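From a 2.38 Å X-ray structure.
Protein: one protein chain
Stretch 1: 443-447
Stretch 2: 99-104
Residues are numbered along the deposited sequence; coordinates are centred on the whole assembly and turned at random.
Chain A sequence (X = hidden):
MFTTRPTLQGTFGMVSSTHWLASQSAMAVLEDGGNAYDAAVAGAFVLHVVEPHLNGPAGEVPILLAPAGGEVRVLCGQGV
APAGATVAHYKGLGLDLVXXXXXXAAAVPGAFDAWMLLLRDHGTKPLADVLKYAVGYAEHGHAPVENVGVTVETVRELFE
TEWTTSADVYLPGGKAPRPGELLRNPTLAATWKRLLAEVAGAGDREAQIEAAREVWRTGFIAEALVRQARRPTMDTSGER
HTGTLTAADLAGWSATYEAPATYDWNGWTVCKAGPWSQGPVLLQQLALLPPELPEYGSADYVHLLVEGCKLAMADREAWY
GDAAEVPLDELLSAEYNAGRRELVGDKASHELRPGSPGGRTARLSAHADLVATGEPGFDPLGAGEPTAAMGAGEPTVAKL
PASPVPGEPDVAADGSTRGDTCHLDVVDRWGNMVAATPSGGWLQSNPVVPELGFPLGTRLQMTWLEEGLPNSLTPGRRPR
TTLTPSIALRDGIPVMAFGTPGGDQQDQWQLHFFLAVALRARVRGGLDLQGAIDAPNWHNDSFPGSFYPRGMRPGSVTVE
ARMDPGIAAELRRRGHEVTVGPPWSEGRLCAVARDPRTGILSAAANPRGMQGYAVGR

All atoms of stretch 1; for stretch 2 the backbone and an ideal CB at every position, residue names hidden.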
# COMPACT_ATOMS: atom_id res chain seq x y z
N LEU A 443 0.10 -22.15 14.88
CA LEU A 443 0.81 -22.39 16.15
C LEU A 443 -0.05 -22.84 17.33
O LEU A 443 0.47 -23.46 18.24
CB LEU A 443 1.61 -21.15 16.58
CG LEU A 443 0.88 -19.85 16.97
CD1 LEU A 443 0.42 -19.78 18.43
CD2 LEU A 443 1.77 -18.65 16.68
N GLN A 444 -1.35 -22.55 17.29
CA GLN A 444 -2.21 -22.62 18.48
C GLN A 444 -2.99 -23.93 18.59
O GLN A 444 -3.83 -24.07 19.49
CB GLN A 444 -3.21 -21.44 18.52
CG GLN A 444 -4.29 -21.46 17.45
CD GLN A 444 -3.99 -20.59 16.22
OE1 GLN A 444 -4.90 -19.97 15.68
NE2 GLN A 444 -2.73 -20.55 15.78
N SER A 445 -2.72 -24.87 17.67
CA SER A 445 -3.51 -26.11 17.56
C SER A 445 -2.73 -27.44 17.44
O SER A 445 -3.34 -28.50 17.43
CB SER A 445 -4.51 -25.97 16.41
OG SER A 445 -5.39 -24.87 16.64
N ASN A 446 -1.40 -27.38 17.37
CA ASN A 446 -0.56 -28.57 17.58
C ASN A 446 0.77 -28.17 18.20
O ASN A 446 1.28 -27.07 17.96
CB ASN A 446 -0.32 -29.34 16.28
CG ASN A 446 -1.26 -30.53 16.11
OD1 ASN A 446 -1.27 -31.45 16.92
ND2 ASN A 446 -2.03 -30.53 15.03
N PRO A 447 1.36 -29.08 18.98
CA PRO A 447 2.70 -28.80 19.46
C PRO A 447 3.69 -28.73 18.29
O PRO A 447 3.57 -29.48 17.32
CB PRO A 447 3.01 -30.02 20.34
CG PRO A 447 2.24 -31.13 19.70
CD PRO A 447 0.95 -30.47 19.28
N UNK A 99 -11.32 -33.86 17.01
CA UNK A 99 -10.86 -32.74 17.83
C UNK A 99 -10.35 -31.53 17.04
O UNK A 99 -9.81 -31.69 15.94
CB UNK A 99 -9.75 -33.23 18.76
N UNK A 100 -10.51 -30.34 17.61
CA UNK A 100 -9.98 -29.11 17.04
C UNK A 100 -8.47 -29.03 17.05
O UNK A 100 -7.88 -28.29 16.27
CB UNK A 100 -10.55 -27.91 17.80
N UNK A 101 -7.84 -29.78 17.95
CA UNK A 101 -6.39 -29.75 18.12
C UNK A 101 -5.77 -31.14 18.11
O UNK A 101 -6.47 -32.15 18.08
CB UNK A 101 -6.03 -29.04 19.43
N UNK A 102 -4.45 -31.19 18.11
CA UNK A 102 -3.75 -32.45 18.31
C UNK A 102 -3.54 -33.21 17.01
O UNK A 102 -4.06 -32.80 15.98
CB UNK A 102 -4.52 -33.32 19.30
N UNK A 103 -2.78 -34.32 17.06
CA UNK A 103 -2.36 -35.07 15.88
C UNK A 103 -3.45 -35.93 15.24
O UNK A 103 -3.26 -36.38 14.12
CB UNK A 103 -1.18 -35.97 16.26
N UNK A 104 -4.57 -36.16 15.94
CA UNK A 104 -5.74 -36.82 15.31
C UNK A 104 -6.42 -35.95 14.24
O UNK A 104 -7.06 -36.48 13.34
CB UNK A 104 -6.77 -37.18 16.38

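The two segments meet as loops, without regular helix or strand in either. Their backbones come nearest where the CA of Ser445 lies 4.7 Å from the CA of position 101, and the CA of Asn446 lies 5.1 Å from the CA of position 102.

Position 99 leads into this contact from a distance. Its ideal CB has nothing of the first stretch within 5.5 Å, and phi/psi of -62/149 suits most residues, proline among them. Stretch 1 therefore sets no preference here. The residue is Pro99, whose ring stays out of reach of the other loop.

At position 100 the CA-to-CB direction is sideways, again with no atom of stretch 1 within 5.5 Å of the ideal CB, and the backbone angles of -68/-23 are open to nearly any residue. As far as the first stretch is concerned, many side chains would fit. The deposited residue is Gly100, which takes part through its backbone: its carbonyl O lies 4.1 Å from Ser445 CB, a loose packing contact.

Position 101 is more closely engaged. The ideal CB points sideways but sits 3.4 Å from Ser445 O, with Asn446 N and Gln444 O farther off at 5.3 and 5.4 Å. The extended backbone, -130/173, favours no single residue, although it is comfortable for beta-branched ones. A small or medium side chain such as serine, threonine or valine would suit, and a longer one could pass alongside. The residue is Thr101, with chi1 at 58° (p). Its methyl CG2 packs 4.0 Å from Ser445 CB and 4.5 Å from Gln444 O, while OG1 is hydrogen-bonded elsewhere in the structure. The hydroxyl is thus satisfied without a partner in the first stretch.

Position 102 is the most restrictive. Phi/psi of 87/173 would jam a CB against the carbonyl O of the preceding residue, and this alone calls for glycine. The ideal CB points away from stretch 1, at 4.4 Å from Asn446 OD1, so it is the backbone rather than the neighbouring loop that sets the demand. The residue is Gly102, and its main chain supplies both hydrogen bonds of the contact. Its N donates to Ser445 O at 3.0 Å with an angle of 164°, a nearly straight bond that ties one backbone to the other. Its O accepts a weak bond from Asn446 ND2 at 3.2 Å, where the angle falls to 141°. The asparagine side chain starts out sideways, but its end comes nearer and reaches the glycine carbonyl.

At position 103 the ideal CB lies 4.6 Å from Asn446 OD1 and points sideways. Phi/psi of -75/-14 admits many residues, and the phi is also compatible with proline. Pro103 occupies the site. Its N is 3.2 Å from Asn446 OD1 but has no hydrogen to share, and its ring meets the same oxygen through CD at 3.9 Å.

Position 104 turns its CB away, with no stretch 1 atom within 5.5 Å; many side chains would serve. Leu104 makes no contact across the interface.

Stretch 2 (99-104) PGTGPL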
# COMPACT_ATOMS: atom_id res chain seq x y z
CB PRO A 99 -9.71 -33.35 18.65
CG PRO A 99 -9.93 -34.82 18.63
CD PRO A 99 -10.64 -35.13 17.35
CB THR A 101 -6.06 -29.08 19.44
OG1 THR A 101 -6.68 -29.80 20.51
CG2 THR A 101 -6.57 -27.62 19.44
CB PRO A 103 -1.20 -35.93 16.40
CG PRO A 103 -1.52 -36.15 17.83
CD PRO A 103 -2.26 -34.93 18.30
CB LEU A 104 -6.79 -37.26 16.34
CG LEU A 104 -6.49 -38.45 17.25
CD1 LEU A 104 -7.56 -38.52 18.33
CD2 LEU A 104 -6.44 -39.75 16.47
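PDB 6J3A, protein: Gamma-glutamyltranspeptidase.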